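Local coordinates for core protein VP4 (Bluetongue virus, PDB 2JHP) that caps viral messenger RNA inside the virus core, combining guanylyl transfer with methylation steps in one production-line enzyme, at residues H5-V10 against T46-G52; T58-L62 against P513-L517; F117-R122 against D408-L412; E259-D265 against F300-K306. The contacts are given in a common frame with arbitrary orientation. Numbering follows the deposited sequence.

Contact 1: residues H5-V10 against T46-G52; sequences HAVLYV and TDVYAYG
Strands 7-10 and 48-51 run parallel (axes 4.5 Å apart, 33° between directions) in the five-stranded, all-parallel N-terminal sheet of order 2-3-1-4-5, 7-10 central and 48-51 beside it. The register pairs V7 with V48, L8 with Y49 and Y9 with A50, through a weak V48 N to A6 O (3.3 Å), L8 N to V48 O (2.6 Å), A50 N to L8 O (2.9 Å) and V10 N to A50 O (2.7 Å).

Side chains alternate. On one face V7 (t) sets CG1 3.7 Å from A50 CB, and Y9, also t, donates from OH to G52 O (2.8 Å). On the other, covered by helix 99-112, L8 (m, t) places CB 3.9 Å from Y49 CD1; Y49 (m) sends its hydroxyl to E103. D47 (m) turns back: OD1 accepts from A6 N (2.6 Å) while OD2 forms a salt bridge with R110.

Polar side chains thus extend the backbone pairing at both ends, D47 taking an amide and Y9 a carbonyl.

Contact 2: residues T58-L62 against P513-L517; sequences TIRQL and PDISL
This is a small, buried salt-bridge contact joining the start of helix 59-64, which follows the N-terminal sheet strand 48-51, to the loop between strand 499-503 and helix 523-533, some 450 residues later. It buries 216 Å², and the nearest CA atoms are those of Q61 and I515, 7.2 Å apart.

T58 is the N-cap and forms a capping box with Q61: T58 N donates to Q61 OE1 (3.2 Å), and Q61 N gives a weak bond back to T58 OG1 (3.3 Å); Q61 NE2 bonds V597 O. In the first turn, two residues after the N-cap, R60 (m, t, p, with chi4 at -140°) reaches across and meets D514 (t) side by side, NH1 to OD1 at 3.2 Å and NH2 to OD2 at a very short 2.3 Å. D514 is held by an Asx turn: OD2 also accepts from S516 N (3.1 Å) and S516 OG (3.1 Å), and L517 N bonds D514 O (2.7 Å), while residues 515-517 take helical angles. Beside the ion pair, I515 presses CD1 against Q61 CA (3.6 Å) and R60 O (3.7 Å).

W479 of helix 470-480 packs on both R60 and D514, and E596 N bonds D514 OD1. A buried arginine therefore has its charge met by a carboxylate that the turn's own amide and hydroxyl orient, with an isoleucine methyl closing the gap alongside.

Contact 3: residues F117-R122 against D408-L412; sequences FGDALR and DLFYL. With SAH (S-adenosyl-L-homocysteine), chain B; GUN (guanine), chain E.
A phenylalanine wedge is pushed against one side of helix 114-128. The segment 408-412, leading out of strand 406-408, passes through F410, in the left-handed helical region (phi/psi 56/58°); its side chain (chi1 m) points at the helix. The ring tip enters a hollow lined by F117, G118 and L121: CZ lies 3.5 Å from G118 CA and 4.1 Å from L121 CD1, and CE2 3.9 Å from F117 CE2. The missing side chain of G118 makes the hollow, since a CB there would come 3.4 Å from F410 CE1 and 2.3 Å from guanine N3. Guanine lies over one face of F410, and the edge of F117 meets guanine N2 (CD2 to N2 3.1 Å). A second bump, L409 (m, t), fits CD1 against R122 CA (3.7 Å) and CG (3.8 Å).

R122, extended through chi1 and chi2 (both t), donates from NE to O (2.9 Å) and from NH2 to OXT (3.0 Å) of S-adenosyl-L-homocysteine, with D119 OD1 holding NH1 (3.0 Å). The ligand's N donates to L409 O (2.5 Å). Across the segments the packing is apolar; the R122 guanidinium and L409 O face the cofactor product, so one contact shapes both the guanine and the methyl-donor pockets.

Contact 4: residues E259-D265 against F300-K306; sequences ERLFIWD and FSSALIK. With SAH (S-adenosyl-L-homocysteine), chain C.
Backbone bonds define the pairing of strands 260-264 and 302-306, parallel within 6° with axes 4.7 Å apart. F262 N donates to S302 O (3.0 Å), L304 N to F262 O (2.8 Å), W264 N to L304 O (3.0 Å) and K306 N to W264 O (2.8 Å), so F262 pairs with A303, I263 with L304 and W264 with I305. Just before strand 302-306, S301 N donates to R260 O (2.9 Å).

Aromatic and apolar contacts gather on the face of F262, A303, W264 and I305. F262 (t) turns its ring edge to the face of F300 (m), centroids 5.4 Å apart and planes at 80°, and its CB sits 3.8 Å over the F300 centroid (CH-pi). I305 CD1 lies 3.7 Å from F262 CE2 and its CG2 3.6 Å from W264 CD1.

Polar groups lie at the ends. A water joins E259 OE2 (2.7 Å) to S302 OG (2.8 Å), with OE1 taking H347 N and OE2 pairing with R350. D265 OD1, which pairs with R337, makes only a long salt bridge to K306 NZ (3.7 Å), itself paired with E335, while OD2 accepts from the amino N of S-adenosyl-L-homocysteine (2.9 Å).

These are the fourth and fifth strands of a 3-2-1-4-5-7-6 Rossmann-like methyltransferase sheet; D265, K306 and E335 are consistent with the D, K and E of the K-D-K-E tetrad in 2'-O-methyltransferases.

In the fold
All four contacts are buried, yet only contact 3 lies near the middle of the chain, its centre about 5 Å from the chain's; the others are 24 to 29 Å out, contact 4 opposite contacts 1 and 2. Contacts 1 and 4 are parallel strand pairings governed by backbone bonds; contact 2 is an ion pair and contact 3 apolar packing. Strand 48-51 and helix 59-64 connect contacts 1 and 2 in sequence. Contact 4, nested within the loop contact 3 closes, lies in a 3-2-1-4-5-7-6 sheet; contact 3 sits at the end of the fourth strand of another. L409 by its backbone O and D265 by its carboxylate each accept from the amino nitrogen of a bound S-adenosyl-L-homocysteine.

Contact 1: residues H5-V10 against T46-G52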
# COMPACT_ATOMS: atom_id res chain seq x y z
N HIS A 5 18.60 9.66 8.05
CA HIS A 5 17.96 10.78 8.70
C HIS A 5 17.37 11.73 7.66
O HIS A 5 17.87 11.83 6.54
CB HIS A 5 18.97 11.52 9.59
CG HIS A 5 20.03 12.24 8.81
ND1 HIS A 5 21.30 11.73 8.65
CD2 HIS A 5 20.01 13.42 8.14
CE1 HIS A 5 22.02 12.57 7.92
NE2 HIS A 5 21.26 13.60 7.60
N ALA A 6 16.29 12.42 8.04
CA ALA A 6 15.71 13.47 7.22
C ALA A 6 16.38 14.79 7.57
O ALA A 6 16.75 15.01 8.74
CB ALA A 6 14.22 13.55 7.47
N VAL A 7 16.56 15.64 6.59
CA VAL A 7 16.95 16.99 6.87
C VAL A 7 15.65 17.79 6.98
O VAL A 7 14.94 18.02 5.98
CB VAL A 7 17.91 17.56 5.78
CG1 VAL A 7 18.23 19.03 6.04
CG2 VAL A 7 19.19 16.74 5.71
N LEU A 8 15.31 18.19 8.20
CA LEU A 8 14.08 18.90 8.46
C LEU A 8 14.33 20.37 8.20
O LEU A 8 14.75 21.13 9.08
CB LEU A 8 13.60 18.64 9.89
CG LEU A 8 13.43 17.20 10.36
CD1 LEU A 8 12.99 17.13 11.85
CD2 LEU A 8 12.45 16.44 9.47
N TYR A 9 14.07 20.75 6.95
CA TYR A 9 14.34 22.10 6.51
C TYR A 9 13.15 23.01 6.77
O TYR A 9 12.01 22.72 6.36
CB TYR A 9 14.73 22.13 5.04
CG TYR A 9 14.82 23.53 4.46
CD1 TYR A 9 16.04 24.21 4.44
CD2 TYR A 9 13.69 24.16 3.95
CE1 TYR A 9 16.12 25.50 3.91
CE2 TYR A 9 13.76 25.45 3.42
CZ TYR A 9 14.97 26.11 3.39
OH TYR A 9 15.03 27.37 2.87
N VAL A 10 13.43 24.12 7.44
CA VAL A 10 12.41 25.13 7.73
C VAL A 10 12.76 26.46 7.07
O VAL A 10 13.94 26.79 6.92
CB VAL A 10 12.20 25.32 9.26
CG1 VAL A 10 11.86 23.98 9.91
CG2 VAL A 10 13.43 25.94 9.92
N THR A 46 21.33 11.89 13.48
CA THR A 46 19.89 11.91 13.77
C THR A 46 19.24 12.84 12.77
O THR A 46 19.94 13.49 12.00
CB THR A 46 19.57 12.47 15.19
OG1 THR A 46 19.96 13.85 15.24
CG2 THR A 46 20.31 11.73 16.26
N ASP A 47 17.91 12.93 12.78
CA ASP A 47 17.23 14.02 12.07
C ASP A 47 17.80 15.35 12.54
O ASP A 47 18.21 15.49 13.70
CB ASP A 47 15.71 13.98 12.26
CG ASP A 47 15.06 12.77 11.57
OD1 ASP A 47 15.64 12.25 10.59
OD2 ASP A 47 13.97 12.35 12.00
N VAL A 48 17.85 16.31 11.62
CA VAL A 48 18.48 17.61 11.85
C VAL A 48 17.65 18.71 11.25
O VAL A 48 17.00 18.54 10.21
CB VAL A 48 19.88 17.72 11.21
CG1 VAL A 48 20.90 17.15 12.12
CG2 VAL A 48 19.93 17.03 9.84
N TYR A 49 17.68 19.86 11.91
CA TYR A 49 17.00 21.03 11.38
C TYR A 49 17.93 21.80 10.48
O TYR A 49 19.14 21.84 10.71
CB TYR A 49 16.52 21.92 12.52
CG TYR A 49 15.36 21.37 13.29
CD1 TYR A 49 14.10 21.25 12.70
CD2 TYR A 49 15.51 21.01 14.62
CE1 TYR A 49 13.01 20.76 13.43
CE2 TYR A 49 14.43 20.51 15.36
CZ TYR A 49 13.19 20.39 14.76
OH TYR A 49 12.15 19.90 15.49
N ALA A 50 17.35 22.43 9.46
CA ALA A 50 18.11 23.28 8.56
C ALA A 50 17.32 24.52 8.15
O ALA A 50 16.11 24.45 7.91
CB ALA A 50 18.53 22.49 7.33
N TYR A 51 18.02 25.64 8.06
CA TYR A 51 17.47 26.90 7.55
C TYR A 51 18.51 27.66 6.72
O TYR A 51 19.71 27.40 6.83
CB TYR A 51 16.97 27.79 8.70
CG TYR A 51 18.06 28.27 9.64
CD1 TYR A 51 18.90 29.33 9.30
CD2 TYR A 51 18.23 27.68 10.90
CE1 TYR A 51 19.90 29.78 10.17
CE2 TYR A 51 19.22 28.12 11.78
CZ TYR A 51 20.05 29.17 11.40
OH TYR A 51 21.04 29.61 12.26
N GLY A 52 18.04 28.61 5.91
CA GLY A 52 18.91 29.37 4.99
C GLY A 52 18.55 29.07 3.54
O GLY A 52 17.65 28.27 3.27

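Contact 2: residues T58-L62 against P513-L517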
# COMPACT_ATOMS: atom_id res chain seq x y z
N THR A 58 18.24 21.61 -6.91
CA THR A 58 17.05 20.95 -7.48
C THR A 58 16.36 20.06 -6.44
O THR A 58 16.98 19.59 -5.48
CB THR A 58 17.37 20.10 -8.73
OG1 THR A 58 18.14 18.96 -8.35
CG2 THR A 58 18.11 20.91 -9.81
N ILE A 59 15.07 19.84 -6.66
CA ILE A 59 14.25 19.00 -5.78
C ILE A 59 14.87 17.61 -5.51
O ILE A 59 15.04 17.21 -4.36
CB ILE A 59 12.77 18.92 -6.29
CG1 ILE A 59 11.98 17.89 -5.49
CG2 ILE A 59 12.69 18.57 -7.77
CD1 ILE A 59 11.71 18.29 -4.12
N ARG A 60 15.22 16.90 -6.58
CA ARG A 60 15.84 15.58 -6.51
C ARG A 60 17.18 15.59 -5.79
O ARG A 60 17.54 14.60 -5.14
CB ARG A 60 16.05 15.02 -7.91
CG ARG A 60 14.79 14.52 -8.60
CD ARG A 60 15.14 13.94 -9.93
NE ARG A 60 15.66 12.58 -9.82
CZ ARG A 60 16.68 12.10 -10.52
NH1 ARG A 60 17.32 12.88 -11.38
NH2 ARG A 60 17.05 10.85 -10.36
N GLN A 61 17.93 16.69 -5.93
CA GLN A 61 19.18 16.85 -5.21
C GLN A 61 18.88 16.93 -3.73
O GLN A 61 19.46 16.18 -2.94
CB GLN A 61 19.95 18.09 -5.67
CG GLN A 61 20.70 17.86 -6.96
CD GLN A 61 21.56 19.05 -7.39
OE1 GLN A 61 21.12 20.21 -7.36
NE2 GLN A 61 22.80 18.76 -7.81
N LEU A 62 17.93 17.79 -3.37
CA LEU A 62 17.55 17.95 -1.96
C LEU A 62 16.90 16.69 -1.39
O LEU A 62 17.13 16.35 -0.23
CB LEU A 62 16.68 19.20 -1.75
CG LEU A 62 17.39 20.56 -1.86
CD1 LEU A 62 16.44 21.73 -1.64
CD2 LEU A 62 18.57 20.66 -0.91
N PRO A 513 25.73 7.87 -13.19
CA PRO A 513 25.70 7.82 -11.73
C PRO A 513 24.63 8.72 -11.10
O PRO A 513 24.95 9.59 -10.28
CB PRO A 513 27.09 8.34 -11.35
CG PRO A 513 27.39 9.35 -12.41
CD PRO A 513 26.78 8.78 -13.67
N ASP A 514 23.37 8.49 -11.47
CA ASP A 514 22.27 9.31 -10.98
C ASP A 514 21.99 9.17 -9.47
O ASP A 514 22.21 8.11 -8.88
CB ASP A 514 21.01 9.04 -11.78
CG ASP A 514 19.89 9.99 -11.44
OD1 ASP A 514 19.91 11.15 -11.91
OD2 ASP A 514 18.99 9.57 -10.68
N ILE A 515 21.50 10.26 -8.87
CA ILE A 515 21.14 10.34 -7.46
C ILE A 515 20.41 9.09 -6.94
O ILE A 515 20.68 8.62 -5.83
CB ILE A 515 20.32 11.64 -7.20
CG1 ILE A 515 21.24 12.74 -6.69
CG2 ILE A 515 19.22 11.45 -6.17
CD1 ILE A 515 20.72 14.12 -6.99
N SER A 516 19.50 8.56 -7.75
CA SER A 516 18.76 7.33 -7.46
C SER A 516 19.71 6.22 -7.03
O SER A 516 19.41 5.44 -6.14
CB SER A 516 17.96 6.91 -8.69
OG SER A 516 18.80 6.63 -9.79
N LEU A 517 20.86 6.16 -7.69
CA LEU A 517 21.90 5.19 -7.38
C LEU A 517 22.83 5.67 -6.25
O LEU A 517 23.08 4.94 -5.30
CB LEU A 517 22.69 4.89 -8.66
CG LEU A 517 23.84 3.88 -8.62
CD1 LEU A 517 23.32 2.47 -8.38
CD2 LEU A 517 24.67 3.95 -9.92

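Contact 3: residues F117-R122 against D408-L412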
# COMPACT_ATOMS: atom_id res chain seq x y z
N PHE A 117 4.32 7.84 0.13
CA PHE A 117 5.40 6.97 -0.30
C PHE A 117 4.86 5.66 -0.88
O PHE A 117 5.15 5.31 -2.03
CB PHE A 117 6.38 6.72 0.85
CG PHE A 117 7.35 5.64 0.57
CD1 PHE A 117 8.31 5.79 -0.39
CD2 PHE A 117 7.30 4.48 1.27
CE1 PHE A 117 9.22 4.79 -0.65
CE2 PHE A 117 8.20 3.45 1.03
CZ PHE A 117 9.18 3.61 0.06
N GLY A 118 4.06 4.94 -0.10
CA GLY A 118 3.43 3.71 -0.57
C GLY A 118 2.58 3.85 -1.82
O GLY A 118 2.56 2.95 -2.64
N ASP A 119 1.90 4.99 -1.96
CA ASP A 119 0.99 5.25 -3.09
C ASP A 119 1.74 5.47 -4.39
O ASP A 119 1.24 5.13 -5.46
CB ASP A 119 0.11 6.48 -2.83
CG ASP A 119 -1.01 6.22 -1.82
OD1 ASP A 119 -1.07 5.16 -1.17
OD2 ASP A 119 -1.84 7.14 -1.68
N ALA A 120 2.90 6.09 -4.29
CA ALA A 120 3.73 6.33 -5.45
C ALA A 120 4.24 5.00 -5.99
O ALA A 120 4.18 4.75 -7.18
CB ALA A 120 4.85 7.26 -5.10
N LEU A 121 4.70 4.12 -5.10
CA LEU A 121 5.12 2.79 -5.50
C LEU A 121 3.97 1.94 -6.02
O LEU A 121 4.16 1.11 -6.90
CB LEU A 121 5.79 2.06 -4.33
CG LEU A 121 7.09 2.62 -3.78
CD1 LEU A 121 7.74 1.60 -2.83
CD2 LEU A 121 8.07 3.02 -4.88
N ARG A 122 2.77 2.12 -5.47
CA ARG A 122 1.65 1.30 -5.87
C ARG A 122 1.11 1.72 -7.23
O ARG A 122 0.64 0.88 -8.00
CB ARG A 122 0.54 1.32 -4.83
CG ARG A 122 -0.33 0.05 -4.85
CD ARG A 122 -1.41 0.03 -3.77
NE ARG A 122 -0.83 0.12 -2.44
CZ ARG A 122 -0.75 1.25 -1.75
NH1 ARG A 122 -1.22 2.37 -2.28
NH2 ARG A 122 -0.19 1.26 -0.55
N ASP A 408 4.55 -6.92 -5.17
CA ASP A 408 4.69 -7.51 -3.83
C ASP A 408 5.00 -6.46 -2.75
O ASP A 408 6.06 -6.46 -2.12
CB ASP A 408 5.72 -8.64 -3.88
CG ASP A 408 5.23 -9.82 -4.71
OD1 ASP A 408 4.56 -10.71 -4.13
OD2 ASP A 408 5.51 -9.86 -5.93
N LEU A 409 4.04 -5.57 -2.56
CA LEU A 409 4.27 -4.35 -1.81
C LEU A 409 3.90 -4.50 -0.32
O LEU A 409 2.80 -4.93 0.02
CB LEU A 409 3.52 -3.19 -2.47
CG LEU A 409 3.93 -2.80 -3.90
CD1 LEU A 409 2.91 -1.92 -4.56
CD2 LEU A 409 5.28 -2.12 -3.89
N PHE A 410 4.86 -4.17 0.54
CA PHE A 410 4.67 -3.99 1.97
C PHE A 410 4.05 -5.19 2.68
O PHE A 410 3.00 -5.07 3.30
CB PHE A 410 3.83 -2.72 2.27
CG PHE A 410 4.33 -1.48 1.60
CD1 PHE A 410 3.64 -0.95 0.53
CD2 PHE A 410 5.47 -0.84 2.05
CE1 PHE A 410 4.08 0.20 -0.10
CE2 PHE A 410 5.93 0.32 1.44
CZ PHE A 410 5.23 0.84 0.36
N TYR A 411 4.70 -6.34 2.59
CA TYR A 411 4.21 -7.52 3.27
C TYR A 411 5.31 -8.54 3.55
O TYR A 411 5.31 -9.19 4.59
CB TYR A 411 3.02 -8.15 2.50
CG TYR A 411 3.37 -9.12 1.39
CD1 TYR A 411 3.58 -10.47 1.67
CD2 TYR A 411 3.44 -8.70 0.06
CE1 TYR A 411 3.88 -11.39 0.65
CE2 TYR A 411 3.74 -9.60 -0.98
CZ TYR A 411 3.95 -10.94 -0.68
OH TYR A 411 4.27 -11.84 -1.68
N LEU A 412 6.24 -8.68 2.61
CA LEU A 412 7.31 -9.67 2.72
C LEU A 412 7.89 -9.85 4.13
O LEU A 412 7.91 -10.96 4.66
CB LEU A 412 8.43 -9.34 1.73
CG LEU A 412 8.49 -10.04 0.36
CD1 LEU A 412 7.36 -11.01 0.10
CD2 LEU A 412 8.59 -9.03 -0.76
N SAH B . 0.29 -4.67 0.06
CA SAH B . -0.55 -3.56 0.63
CB SAH B . -0.86 -3.68 2.12
CG SAH B . 0.08 -4.45 3.03
SD SAH B . -0.69 -4.73 4.65
C SAH B . -0.00 -2.18 0.30
O SAH B . 0.43 -1.93 -0.83
OXT SAH B . -0.02 -1.27 1.13
C5' SAH B . 0.10 -6.36 4.75
C4' SAH B . -0.86 -7.50 4.46
O4' SAH B . -0.19 -8.58 3.85
C3' SAH B . -1.53 -8.04 5.72
O3' SAH B . -2.89 -8.26 5.41
C2' SAH B . -0.85 -9.38 5.96
O2' SAH B . -1.70 -10.34 6.52
C1' SAH B . -0.46 -9.80 4.54
N9 SAH B . 0.67 -10.75 4.50
C8 SAH B . 1.77 -10.78 5.31
N7 SAH B . 2.56 -11.82 4.94
C5 SAH B . 1.98 -12.46 3.90
C6 SAH B . 2.34 -13.57 3.13
N6 SAH B . 3.48 -14.21 3.38
N1 SAH B . 1.53 -13.99 2.10
C2 SAH B . 0.35 -13.32 1.82
N3 SAH B . -0.02 -12.22 2.58
C4 SAH B . 0.78 -11.80 3.60
N9 GUN E . 0.46 2.66 2.48
C8 GUN E . -0.26 1.68 3.02
N7 GUN E . 0.49 1.01 3.89
C5 GUN E . 1.71 1.55 3.90
C6 GUN E . 2.88 1.27 4.60
O6 GUN E . 2.93 0.34 5.40
N1 GUN E . 4.02 2.06 4.38
C2 GUN E . 3.93 3.12 3.45
N2 GUN E . 4.98 3.88 3.22
N3 GUN E . 2.78 3.36 2.80
C4 GUN E . 1.68 2.61 3.00

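Contact 4: residues E259-D265 against F300-K306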
# COMPACT_ATOMS: atom_id res chain seq x y z
N GLU A 259 -20.68 -9.74 -14.65
CA GLU A 259 -20.79 -10.14 -13.26
C GLU A 259 -21.97 -9.40 -12.68
O GLU A 259 -22.00 -8.16 -12.68
CB GLU A 259 -19.52 -9.84 -12.47
CG GLU A 259 -19.66 -10.25 -11.02
CD GLU A 259 -18.41 -10.06 -10.19
OE1 GLU A 259 -17.31 -9.86 -10.75
OE2 GLU A 259 -18.54 -10.12 -8.95
N ARG A 260 -22.96 -10.17 -12.22
CA ARG A 260 -24.15 -9.63 -11.59
C ARG A 260 -24.15 -9.94 -10.10
O ARG A 260 -23.72 -11.02 -9.69
CB ARG A 260 -25.41 -10.20 -12.23
CG ARG A 260 -25.58 -9.89 -13.71
CD ARG A 260 -26.84 -10.57 -14.26
NE ARG A 260 -26.82 -10.68 -15.72
CZ ARG A 260 -26.55 -11.80 -16.38
NH1 ARG A 260 -26.25 -12.92 -15.72
NH2 ARG A 260 -26.56 -11.81 -17.71
N LEU A 261 -24.61 -8.99 -9.30
CA LEU A 261 -24.82 -9.19 -7.86
C LEU A 261 -26.29 -8.98 -7.48
O LEU A 261 -26.92 -8.01 -7.93
CB LEU A 261 -23.93 -8.25 -7.04
CG LEU A 261 -24.29 -7.82 -5.62
CD1 LEU A 261 -24.18 -8.97 -4.63
CD2 LEU A 261 -23.35 -6.70 -5.25
N PHE A 262 -26.80 -9.88 -6.66
CA PHE A 262 -28.19 -9.89 -6.22
C PHE A 262 -28.28 -9.37 -4.79
O PHE A 262 -27.68 -9.95 -3.88
CB PHE A 262 -28.72 -11.32 -6.33
CG PHE A 262 -30.18 -11.48 -5.98
CD1 PHE A 262 -31.17 -11.32 -6.94
CD2 PHE A 262 -30.56 -11.84 -4.69
CE1 PHE A 262 -32.52 -11.48 -6.62
CE2 PHE A 262 -31.91 -12.01 -4.36
CZ PHE A 262 -32.89 -11.83 -5.33
N ILE A 263 -29.00 -8.27 -4.60
CA ILE A 263 -29.17 -7.64 -3.28
C ILE A 263 -30.66 -7.65 -2.87
O ILE A 263 -31.50 -7.08 -3.57
CB ILE A 263 -28.63 -6.19 -3.26
CG1 ILE A 263 -27.14 -6.16 -3.62
CG2 ILE A 263 -28.85 -5.56 -1.88
CD1 ILE A 263 -26.48 -4.79 -3.50
N TRP A 264 -30.95 -8.29 -1.73
CA TRP A 264 -32.33 -8.49 -1.22
C TRP A 264 -32.50 -7.87 0.16
O TRP A 264 -31.86 -8.31 1.13
CB TRP A 264 -32.68 -9.98 -1.18
CG TRP A 264 -34.07 -10.34 -0.66
CD1 TRP A 264 -34.47 -10.45 0.64
CD2 TRP A 264 -35.22 -10.69 -1.46
NE1 TRP A 264 -35.79 -10.84 0.71
CE2 TRP A 264 -36.27 -10.99 -0.56
CE3 TRP A 264 -35.45 -10.77 -2.84
CZ2 TRP A 264 -37.55 -11.35 -1.01
CZ3 TRP A 264 -36.71 -11.14 -3.27
CH2 TRP A 264 -37.74 -11.42 -2.36
N ASP A 265 -33.36 -6.85 0.23
CA ASP A 265 -33.64 -6.11 1.47
C ASP A 265 -35.14 -5.99 1.71
O ASP A 265 -35.62 -5.02 2.32
CB ASP A 265 -32.97 -4.73 1.46
CG ASP A 265 -32.82 -4.13 2.86
OD1 ASP A 265 -32.61 -4.90 3.82
OD2 ASP A 265 -32.90 -2.90 2.99
N PHE A 300 -25.70 -15.09 -11.40
CA PHE A 300 -25.17 -14.19 -10.39
C PHE A 300 -23.91 -14.70 -9.74
O PHE A 300 -23.85 -15.84 -9.31
CB PHE A 300 -26.21 -13.96 -9.28
CG PHE A 300 -27.29 -13.00 -9.65
CD1 PHE A 300 -28.48 -13.45 -10.18
CD2 PHE A 300 -27.10 -11.62 -9.46
CE1 PHE A 300 -29.47 -12.56 -10.51
CE2 PHE A 300 -28.08 -10.71 -9.79
CZ PHE A 300 -29.27 -11.17 -10.31
N SER A 301 -22.90 -13.84 -9.66
CA SER A 301 -21.66 -14.17 -8.94
C SER A 301 -21.87 -14.30 -7.41
O SER A 301 -21.18 -15.09 -6.75
CB SER A 301 -20.63 -13.07 -9.17
OG SER A 301 -21.02 -11.91 -8.45
N SER A 302 -22.79 -13.51 -6.87
CA SER A 302 -22.95 -13.40 -5.43
C SER A 302 -24.29 -12.78 -5.05
O SER A 302 -24.91 -12.08 -5.85
CB SER A 302 -21.81 -12.56 -4.83
OG SER A 302 -21.52 -11.43 -5.64
N ALA A 303 -24.72 -13.03 -3.83
CA ALA A 303 -25.95 -12.46 -3.32
C ALA A 303 -25.76 -12.00 -1.88
O ALA A 303 -25.02 -12.62 -1.12
CB ALA A 303 -27.09 -13.46 -3.40
N LEU A 304 -26.41 -10.89 -1.54
CA LEU A 304 -26.48 -10.47 -0.14
C LEU A 304 -27.95 -10.35 0.29
O LEU A 304 -28.68 -9.48 -0.19
CB LEU A 304 -25.73 -9.15 0.07
CG LEU A 304 -25.27 -8.84 1.50
CD1 LEU A 304 -24.23 -9.83 2.02
CD2 LEU A 304 -24.72 -7.44 1.54
N ILE A 305 -28.37 -11.23 1.19
CA ILE A 305 -29.76 -11.29 1.63
C ILE A 305 -29.98 -10.76 3.07
O ILE A 305 -29.18 -11.02 3.97
CB ILE A 305 -30.35 -12.74 1.52
CG1 ILE A 305 -29.86 -13.46 0.24
CG2 ILE A 305 -31.88 -12.73 1.65
CD1 ILE A 305 -30.39 -12.91 -1.09
N LYS A 306 -31.07 -10.02 3.25
CA LYS A 306 -31.53 -9.59 4.57
C LYS A 306 -31.73 -10.81 5.47
O LYS A 306 -32.28 -11.82 5.04
CB LYS A 306 -32.84 -8.83 4.43
CG LYS A 306 -33.18 -7.91 5.57
CD LYS A 306 -34.66 -7.54 5.54
CE LYS A 306 -34.89 -6.09 5.95
NZ LYS A 306 -34.07 -5.72 7.12
N SAH C . -33.40 -0.75 1.13
CA SAH C . -34.26 0.27 1.81
CB SAH C . -34.86 -0.25 3.12
CG SAH C . -35.80 -1.44 2.93
SD SAH C . -37.51 -0.99 3.26
C SAH C . -33.46 1.55 2.06
O SAH C . -32.23 1.53 2.15
OXT SAH C . -34.03 2.63 2.16
C5' SAH C . -38.18 -2.54 2.63
C4' SAH C . -38.90 -2.28 1.32
O4' SAH C . -39.19 -3.48 0.67
C3' SAH C . -40.23 -1.56 1.49
O3' SAH C . -40.06 -0.24 1.07
C2' SAH C . -41.21 -2.31 0.60
O2' SAH C . -41.83 -1.45 -0.32
C1' SAH C . -40.30 -3.25 -0.17
N9 SAH C . -40.87 -4.55 -0.56
C8 SAH C . -41.72 -5.36 0.14
N7 SAH C . -41.95 -6.47 -0.60
C5 SAH C . -41.25 -6.39 -1.75
C6 SAH C . -41.12 -7.23 -2.85
N6 SAH C . -41.77 -8.39 -2.88
N1 SAH C . -40.31 -6.85 -3.91
C2 SAH C . -39.64 -5.65 -3.87
N3 SAH C . -39.78 -4.82 -2.78
C4 SAH C . -40.57 -5.18 -1.74
O HOH W 1 -20.06 -9.34 -6.83